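Local atomic coordinates of hydrogen peroxide-inducible genes activator (Corynebacterium glutamicum, PDB entry 6G1B), a protein that probably acts as a LysR-type transcriptional regulator that senses hydrogen peroxide and switches on genes of the peroxide response. Residues G187-E192 / T270-S275; H208-Q213 / V277-R282. The protein carries 1 engineered substitution. All coordinates share one frame; numbering follows the deposited sequence.

Contact 1: residues G187-E192 / T270-S275; sequences GRQDLE and TANFNS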
ATOM      1  N   GLY B 187     -13.360   2.950  24.943  1.00 33.60           N
ATOM      2  CA  GLY B 187     -14.370   1.957  25.288  1.00 34.02           C
ATOM      3  C   GLY B 187     -15.032   1.233  24.135  1.00 34.23           C
ATOM      4  O   GLY B 187     -15.683   0.189  24.347  1.00 34.58           O
ATOM      5  N   ARG B 188     -14.885   1.752  22.913  1.00 34.47           N
ATOM      6  CA  ARG B 188     -15.478   1.089  21.741  1.00 35.37           C
ATOM      7  C   ARG B 188     -14.828  -0.270  21.504  1.00 35.27           C
ATOM      8  O   ARG B 188     -13.629  -0.421  21.665  1.00 34.85           O
ATOM      9  CB  ARG B 188     -15.335   1.943  20.482  1.00 35.97           C
ATOM     10  CG  ARG B 188     -16.063   3.289  20.482  1.00 36.86           C
ATOM     11  CD  ARG B 188     -17.528   3.183  20.119  1.00 38.12           C
ATOM     12  NE  ARG B 188     -17.652   2.633  18.770  1.00 38.90           N
ATOM     13  CZ  ARG B 188     -17.589   3.340  17.648  1.00 40.08           C
ATOM     14  NH1 ARG B 188     -17.442   4.673  17.673  1.00 40.64           N
ATOM     15  NH2 ARG B 188     -17.690   2.708  16.483  1.00 40.27           N
ATOM     16  N   GLN B 189     -15.628  -1.238  21.097  1.00 35.90           N
ATOM     17  CA  GLN B 189     -15.153  -2.574  20.739  1.00 36.42           C
ATOM     18  C   GLN B 189     -15.465  -2.976  19.270  1.00 37.29           C
ATOM     19  O   GLN B 189     -15.160  -4.103  18.846  1.00 37.61           O
ATOM     20  CB  GLN B 189     -15.768  -3.587  21.712  1.00 36.59           C
ATOM     21  CG  GLN B 189     -15.506  -3.237  23.174  1.00 36.41           C
ATOM     22  CD  GLN B 189     -14.032  -3.272  23.532  1.00 36.04           C
ATOM     23  OE1 GLN B 189     -13.256  -4.098  22.996  1.00 36.27           O
ATOM     24  NE2 GLN B 189     -13.621  -2.350  24.401  1.00 35.36           N
ATOM     25  N   ASP B 190     -16.002  -2.031  18.491  1.00 37.87           N
ATOM     26  CA  ASP B 190     -16.462  -2.280  17.125  1.00 39.02           C
ATOM     27  C   ASP B 190     -15.872  -1.328  16.084  1.00 38.47           C
ATOM     28  O   ASP B 190     -16.503  -1.067  15.073  1.00 38.65           O
ATOM     29  CB  ASP B 190     -18.002  -2.214  17.085  1.00 39.91           C
ATOM     30  CG  ASP B 190     -18.545  -0.865  17.467  1.00 40.54           C
ATOM     31  OD1 ASP B 190     -17.775   0.040  17.839  1.00 38.84           O
ATOM     32  OD2 ASP B 190     -19.789  -0.698  17.389  1.00 43.37           O
ATOM     33  N   LEU B 191     -14.665  -0.834  16.316  1.00 37.76           N
ATOM     34  CA  LEU B 191     -14.061   0.145  15.415  1.00 38.59           C
ATOM     35  C   LEU B 191     -13.735  -0.474  14.084  1.00 39.96           C
ATOM     36  O   LEU B 191     -13.312  -1.619  14.025  1.00 40.26           O
ATOM     37  CB  LEU B 191     -12.774   0.745  16.013  1.00 37.73           C
ATOM     38  CG  LEU B 191     -12.948   1.540  17.309  1.00 37.13           C
ATOM     39  CD1 LEU B 191     -11.608   1.990  17.845  1.00 36.61           C
ATOM     40  CD2 LEU B 191     -13.849   2.740  17.021  1.00 38.04           C
ATOM     41  N   GLU B 192     -13.935   0.304  13.022  1.00 41.77           N
ATOM     42  CA  GLU B 192     -13.603  -0.100  11.650  1.00 43.51           C
ATOM     43  C   GLU B 192     -12.300   0.576  11.280  1.00 41.88           C
ATOM     44  O   GLU B 192     -11.843   1.453  12.011  1.00 40.12           O
ATOM     45  CB  GLU B 192     -14.730   0.335  10.689  1.00 46.55           C
ATOM     46  CG  GLU B 192     -16.049  -0.429  10.877  1.00 48.73           C
ATOM     47  CD  GLU B 192     -15.902  -1.968  10.799  1.00 51.70           C
ATOM     48  OE1 GLU B 192     -16.604  -2.715  11.541  1.00 54.50           O
ATOM     49  OE2 GLU B 192     -15.052  -2.457  10.021  1.00 53.52           O
ATOM     50  N   THR B 270      -8.975   1.922  26.657  1.00 34.35           N
ATOM     51  CA  THR B 270      -8.728   1.029  25.557  1.00 34.08           C
ATOM     52  C   THR B 270      -9.979   0.867  24.701  1.00 34.35           C
ATOM     53  O   THR B 270     -11.111   1.130  25.138  1.00 34.70           O
ATOM     54  CB  THR B 270      -8.251  -0.340  26.050  1.00 33.92           C
ATOM     55  OG1 THR B 270      -9.240  -0.922  26.918  1.00 34.15           O
ATOM     56  CG2 THR B 270      -6.888  -0.183  26.806  1.00 33.70           C
ATOM     57  N   ALA B 271      -9.740   0.459  23.468  1.00 34.23           N
ATOM     58  CA  ALA B 271     -10.756   0.190  22.480  1.00 34.56           C
ATOM     59  C   ALA B 271     -10.248  -0.967  21.611  1.00 34.47           C
ATOM     60  O   ALA B 271      -9.076  -1.382  21.740  1.00 34.09           O
ATOM     61  CB  ALA B 271     -11.016   1.425  21.629  1.00 34.63           C
ATOM     62  N   ASN B 272     -11.114  -1.509  20.763  1.00 34.86           N
ATOM     63  CA  ASN B 272     -10.740  -2.558  19.826  1.00 35.03           C
ATOM     64  C   ASN B 272     -11.433  -2.393  18.505  1.00 35.77           C
ATOM     65  O   ASN B 272     -12.532  -1.824  18.430  1.00 36.03           O
ATOM     66  CB  ASN B 272     -11.021  -3.960  20.379  1.00 35.02           C
ATOM     67  CG  ASN B 272      -9.989  -4.391  21.402  1.00 34.62           C
ATOM     68  OD1 ASN B 272     -10.313  -4.480  22.590  1.00 34.59           O
ATOM     69  ND2 ASN B 272      -8.745  -4.579  20.984  1.00 34.16           N
ATOM     70  N   PHE B 273     -10.768  -2.881  17.456  1.00 36.36           N
ATOM     71  CA  PHE B 273     -11.398  -3.037  16.168  1.00 37.32           C
ATOM     72  C   PHE B 273     -12.342  -4.228  16.180  1.00 38.80           C
ATOM     73  O   PHE B 273     -12.229  -5.144  17.011  1.00 38.43           O
ATOM     74  CB  PHE B 273     -10.396  -3.194  15.024  1.00 36.96           C
ATOM     75  CG  PHE B 273      -9.474  -2.026  14.849  1.00 36.35           C
ATOM     76  CD1 PHE B 273      -9.847  -0.888  14.097  1.00 36.50           C
ATOM     77  CD2 PHE B 273      -8.209  -2.064  15.408  1.00 35.73           C
ATOM     78  CE1 PHE B 273      -8.963   0.150  13.927  1.00 36.17           C
ATOM     79  CE2 PHE B 273      -7.328  -1.008  15.266  1.00 35.37           C
ATOM     80  CZ  PHE B 273      -7.710   0.102  14.555  1.00 35.71           C
ATOM     81  N   ASN B 274     -13.286  -4.188  15.245  1.00 41.14           N
ATOM     82  CA  ASN B 274     -14.306  -5.204  15.118  1.00 43.96           C
ATOM     83  C   ASN B 274     -13.712  -6.525  14.639  1.00 44.58           C
ATOM     84  O   ASN B 274     -12.577  -6.577  14.171  1.00 42.84           O
ATOM     85  CB  ASN B 274     -15.425  -4.700  14.162  1.00 46.24           C
ATOM     86  CG  ASN B 274     -16.728  -5.410  14.364  1.00 48.76           C
ATOM     87  OD1 ASN B 274     -17.140  -5.673  15.498  1.00 50.25           O
ATOM     88  ND2 ASN B 274     -17.384  -5.755  13.263  1.00 52.18           N
ATOM     89  N   SER B 275     -14.504  -7.584  14.784  1.00 47.58           N
ATOM     90  CA  SER B 275     -14.182  -8.933  14.307  1.00 50.21           C
ATOM     91  C   SER B 275     -13.621  -8.988  12.888  1.00 51.11           C
ATOM     92  O   SER B 275     -12.713  -9.781  12.617  1.00 56.01           O
ATOM     93  CB  SER B 275     -15.404  -9.860  14.382  1.00 52.84           C
ATOM     94  OG  SER B 275     -16.399  -9.469  15.334  1.00 56.05           O
TER
HETATM   95  O   HOH W   1     -10.992  -2.764  25.699  0.87 25.87           O
HETATM   96  O   HOH W   2     -17.001  -5.983  18.864  1.00 56.71           O

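Contact 2: residues H208-Q213 / V277-R282; sequences HCLHDQ and VTANRR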
ATOM      1  N   HIS B 208       3.042  -4.400  13.339  1.00 35.02           N
ATOM      2  CA  HIS B 208       1.580  -4.288  13.191  1.00 35.61           C
ATOM      3  C   HIS B 208       1.121  -4.479  11.742  1.00 36.47           C
ATOM      4  O   HIS B 208       1.737  -3.978  10.816  1.00 36.11           O
ATOM      5  CB  HIS B 208       1.013  -2.978  13.747  1.00 35.48           C
ATOM      6  CG  HIS B 208       1.507  -1.751  13.048  1.00 35.64           C
ATOM      7  ND1 HIS B 208       0.958  -1.274  11.867  1.00 36.08           N
ATOM      8  CD2 HIS B 208       2.508  -0.900  13.362  1.00 35.56           C
ATOM      9  CE1 HIS B 208       1.620  -0.198  11.482  1.00 36.04           C
ATOM     10  NE2 HIS B 208       2.556   0.056  12.380  1.00 35.95           N
ATOM     11  N   CYS B 209       0.044  -5.219  11.570  0.98 37.23           N
ATOM     12  CA  CYS B 209      -0.521  -5.557  10.266  0.98 38.35           C
ATOM     13  C   CYS B 209      -2.035  -5.265  10.327  0.98 38.13           C
ATOM     14  O   CYS B 209      -2.787  -6.007  10.978  0.98 37.44           O
ATOM     15  CB  CYS B 209      -0.243  -7.035   9.989  0.98 39.29           C
ATOM     16  SG  CYS B 209      -0.931  -7.696   8.447  0.98 43.19           S
ATOM     17  N   LEU B 210      -2.454  -4.171   9.679  1.00 38.25           N
ATOM     18  CA  LEU B 210      -3.847  -3.695   9.718  0.52 38.68           C
ATOM     19  C   LEU B 210      -4.508  -3.868   8.359  1.00 39.20           C
ATOM     20  O   LEU B 210      -4.011  -3.351   7.356  1.00 39.43           O
ATOM     21  CB  LEU B 210      -3.935  -2.219  10.157  0.52 38.69           C
ATOM     22  CG  LEU B 210      -4.517  -1.959  11.560  0.52 38.41           C
ATOM     23  CD1 LEU B 210      -3.625  -2.539  12.635  0.52 38.14           C
ATOM     24  CD2 LEU B 210      -4.700  -0.475  11.815  0.52 38.53           C
ATOM     25  N   HIS B 211      -5.619  -4.595   8.327  1.00 39.77           N
ATOM     26  CA  HIS B 211      -6.428  -4.744   7.095  1.00 41.07           C
ATOM     27  C   HIS B 211      -7.813  -5.279   7.455  1.00 42.06           C
ATOM     28  O   HIS B 211      -8.016  -5.873   8.540  1.00 41.20           O
ATOM     29  CB  HIS B 211      -5.745  -5.676   6.045  1.00 40.99           C
ATOM     30  CG  HIS B 211      -5.550  -7.082   6.513  1.00 40.98           C
ATOM     31  ND1 HIS B 211      -4.379  -7.534   7.082  1.00 41.04           N
ATOM     32  CD2 HIS B 211      -6.402  -8.132   6.538  1.00 41.34           C
ATOM     33  CE1 HIS B 211      -4.515  -8.803   7.425  1.00 40.89           C
ATOM     34  NE2 HIS B 211      -5.738  -9.184   7.117  1.00 41.12           N
ATOM     35  N   ASP B 212      -8.748  -5.074   6.527  1.00 43.63           N
ATOM     36  CA  ASP B 212     -10.048  -5.766   6.504  1.00 45.42           C
ATOM     37  C   ASP B 212     -10.221  -6.351   5.104  1.00 47.32           C
ATOM     38  O   ASP B 212      -9.275  -6.310   4.322  1.00 48.44           O
ATOM     39  CB  ASP B 212     -11.192  -4.821   6.921  1.00 45.33           C
ATOM     40  CG  ASP B 212     -11.379  -3.622   5.954  1.00 45.57           C
ATOM     41  OD1 ASP B 212     -11.054  -3.737   4.755  1.00 46.43           O
ATOM     42  OD2 ASP B 212     -11.845  -2.554   6.408  1.00 45.26           O
ATOM     43  N   GLN B 213     -11.409  -6.850   4.764  1.00 50.85           N
ATOM     44  CA  GLN B 213     -11.618  -7.582   3.483  1.00 53.76           C
ATOM     45  C   GLN B 213     -11.505  -6.726   2.221  1.00 53.55           C
ATOM     46  O   GLN B 213     -11.355  -7.263   1.117  1.00 54.23           O
ATOM     47  CB  GLN B 213     -12.976  -8.304   3.474  1.00 57.46           C
ATOM     48  CG  GLN B 213     -13.131  -9.404   4.533  1.00 62.41           C
ATOM     49  CD  GLN B 213     -13.781  -8.911   5.829  1.00 66.57           C
ATOM     50  OE1 GLN B 213     -13.117  -8.257   6.652  1.00 65.93           O
ATOM     51  NE2 GLN B 213     -15.084  -9.201   6.008  1.00 67.70           N
ATOM     52  N   VAL B 277     -11.912  -6.740  11.228  1.00 43.84           N
ATOM     53  CA  VAL B 277     -10.611  -6.104  11.063  1.00 41.91           C
ATOM     54  C   VAL B 277      -9.534  -7.026  11.599  1.00 40.52           C
ATOM     55  O   VAL B 277      -9.688  -7.625  12.650  1.00 39.97           O
ATOM     56  CB  VAL B 277     -10.568  -4.742  11.774  1.00 41.66           C
ATOM     57  CG1 VAL B 277      -9.199  -4.105  11.672  1.00 40.96           C
ATOM     58  CG2 VAL B 277     -11.616  -3.815  11.163  1.00 42.66           C
ATOM     59  N   THR B 278      -8.456  -7.161  10.848  1.00 39.82           N
ATOM     60  CA  THR B 278      -7.234  -7.776  11.360  1.00 38.85           C
ATOM     61  C   THR B 278      -6.341  -6.650  11.871  1.00 37.67           C
ATOM     62  O   THR B 278      -6.074  -5.688  11.142  1.00 37.77           O
ATOM     63  CB  THR B 278      -6.519  -8.610  10.285  1.00 39.17           C
ATOM     64  OG1 THR B 278      -7.312  -9.763  10.006  1.00 39.66           O
ATOM     65  CG2 THR B 278      -5.116  -9.092  10.779  1.00 39.09           C
ATOM     66  N   ALA B 279      -5.933  -6.735  13.133  1.00 36.60           N
ATOM     67  CA  ALA B 279      -4.929  -5.809  13.671  1.00 35.57           C
ATOM     68  C   ALA B 279      -4.050  -6.625  14.598  1.00 34.72           C
ATOM     69  O   ALA B 279      -4.324  -6.762  15.806  1.00 34.51           O
ATOM     70  CB  ALA B 279      -5.582  -4.640  14.389  1.00 35.53           C
ATOM     71  N   ASN B 280      -3.034  -7.232  13.996  1.00 34.22           N
ATOM     72  CA  ASN B 280      -2.164  -8.152  14.722  1.00 33.90           C
ATOM     73  C   ASN B 280      -0.714  -8.079  14.192  1.00 33.49           C
ATOM     74  O   ASN B 280      -0.385  -7.227  13.354  1.00 33.48           O
ATOM     75  CB  ASN B 280      -2.747  -9.578  14.681  1.00 34.15           C
ATOM     76  CG  ASN B 280      -2.746 -10.178  13.278  1.00 34.50           C
ATOM     77  OD1 ASN B 280      -2.259  -9.565  12.348  1.00 34.52           O
ATOM     78  ND2 ASN B 280      -3.263 -11.385  13.134  1.00 34.72           N
ATOM     79  N   ARG B 281       0.143  -8.960  14.713  1.00 33.19           N
ATOM     80  CA  ARG B 281       1.484  -9.182  14.159  1.00 32.95           C
ATOM     81  C   ARG B 281       1.796 -10.658  14.253  1.00 33.12           C
ATOM     82  O   ARG B 281       1.343 -11.317  15.149  1.00 33.09           O
ATOM     83  CB  ARG B 281       2.528  -8.356  14.920  1.00 32.49           C
ATOM     84  CG  ARG B 281       2.731  -8.772  16.379  1.00 32.29           C
ATOM     85  CD  ARG B 281       3.716  -7.841  17.047  1.00 31.94           C
ATOM     86  NE  ARG B 281       3.871  -8.091  18.475  1.00 31.83           N
ATOM     87  CZ  ARG B 281       4.679  -7.394  19.257  1.00 31.65           C
ATOM     88  NH1 ARG B 281       5.383  -6.401  18.766  1.00 31.50           N
ATOM     89  NH2 ARG B 281       4.805  -7.695  20.539  1.00 31.63           N
ATOM     90  N   ARG B 282       2.555 -11.144  13.298  1.00 33.35           N
ATOM     91  CA  ARG B 282       3.028 -12.521  13.237  0.52 33.66           C
ATOM     92  C   ARG B 282       4.405 -12.551  13.902  1.00 33.43           C
ATOM     93  O   ARG B 282       5.343 -11.983  13.361  1.00 33.22           O
ATOM     94  CB  ARG B 282       3.213 -12.946  11.767  0.52 34.01           C
ATOM     95  CG  ARG B 282       1.970 -13.028  10.880  0.52 34.42           C
ATOM     96  CD  ARG B 282       2.356 -13.090   9.388  0.52 34.75           C
ATOM     97  NE  ARG B 282       3.468 -14.030   9.137  0.52 34.92           N
ATOM     98  CZ  ARG B 282       4.089 -14.220   7.969  0.52 35.20           C
ATOM     99  NH1 ARG B 282       3.704 -13.574   6.873  0.52 35.43           N
ATOM    100  NH2 ARG B 282       5.089 -15.103   7.889  0.52 35.31           N
TER
HETATM  101  O   HOH W   3      -9.442  -8.834   8.496  0.75 37.14           O

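Contact 1: residues G187-E192 / T270-S275
At the margin of the mixed sheet in the LysR-type regulatory domain, the loop Gly-187 to Glu-192 is laid along the end of strand 268-271 and the chain that follows it, with Leu-191 and Phe-273 forming a single beta bridge. The segments run in roughly the same direction, 35° apart end to end. Asn-272 is gripped through both its backbone polar groups: its N donates to Arg-188 O at 2.9 Å, and its O accepts from Leu-191 N at 3.2 Å, in the carbonyl plane. Two further bonds extend the pairing, from Gly-187 N to Thr-270 O (2.9 Å) and from Asn-274 N to Leu-191 O (2.8 Å). Leu-191 turns CG away from its own carbonyl carbon (chi1 -63°); its CD1 lies 3.9 Å from Ala-271 CB, while its CB meets the Phe-273 ring at CD1. Leu-191 O and Glu-192 O both sit at the edge of that ring. On its other side the strand is anchored to strand 165-180, where Ala-271 pairs with Val-177. The bent chain of Gln-189 brings its amide back toward the strand, and a water bridges NE2 to Thr-270 OG1. A salt bridge lies within the loop: Arg-188 approaches Asp-190 side-on, and NE and NH2 both bond to OD1, NE at 2.8 Å on the syn lone pair and NH2 from above the carboxylate plane. Leu-191 CD2 covers the centre of one guanidinium face, 3.8 Å above its plane.

Contact 2: residues H208-Q213 / V277-R282
Strands 209-211 and 278-282 run antiparallel, their axes 4.7 Å apart at closest approach and their directions 166° apart, as an edge pairing in the mixed sheet of the LysR-type regulatory domain. Cys-209 with Asn-280 and His-211 with Thr-278 are hydrogen-bonded pairs; Leu-210 and Ala-279 between them form a non-hydrogen-bonded pair. Each hydrogen-bonded pair exchanges two backbone bonds, the shortest being Cys-209 N to Asn-280 O and Thr-278 N to His-211 O, both 2.7 Å. Leu-210 and Ala-279 project to one face, where Leu-210 also packs on Leu-253. The other face carries Cys-209, His-211, Thr-278 and Asn-280. Cys-209 is joined there to Cys-218 by a disulfide, consistent with the oxidised state of a peroxide-sensing thiol switch, and the pairing ties the first of these cysteines to the long strand 278-288. His-211 places CG between its backbone N and carbonyl carbon (chi1 62°), which lays the imidazole alongside Thr-278. A water links His-211 O and Thr-278 OG1. The threonine touches the ring by a CH-pi contact, its CB over one face at 3.6 Å from the centroid and nearest to NE2.

Both contacts reach the same mixed sheet, and the elements on their second sides, strands 268-271 and 278-288, follow each other in the chain and both pair with strand 165-180. Both are partly buried, but contact 1, its centre about 22 Å from the chain centre, includes exposed residues; contact 2, at about 12 Å, has none among those that touch. The outer one joins a loop to a strand end through four backbone hydrogen bonds around a single bridge and a water bridge, with a salt bridge inside the loop itself; the inner one is regular antiparallel pairing whose Cys-209 carries a disulfide to Cys-218 outside it. They meet where Phe-273 CD2 packs on Ala-279 CB at 3.8 Å.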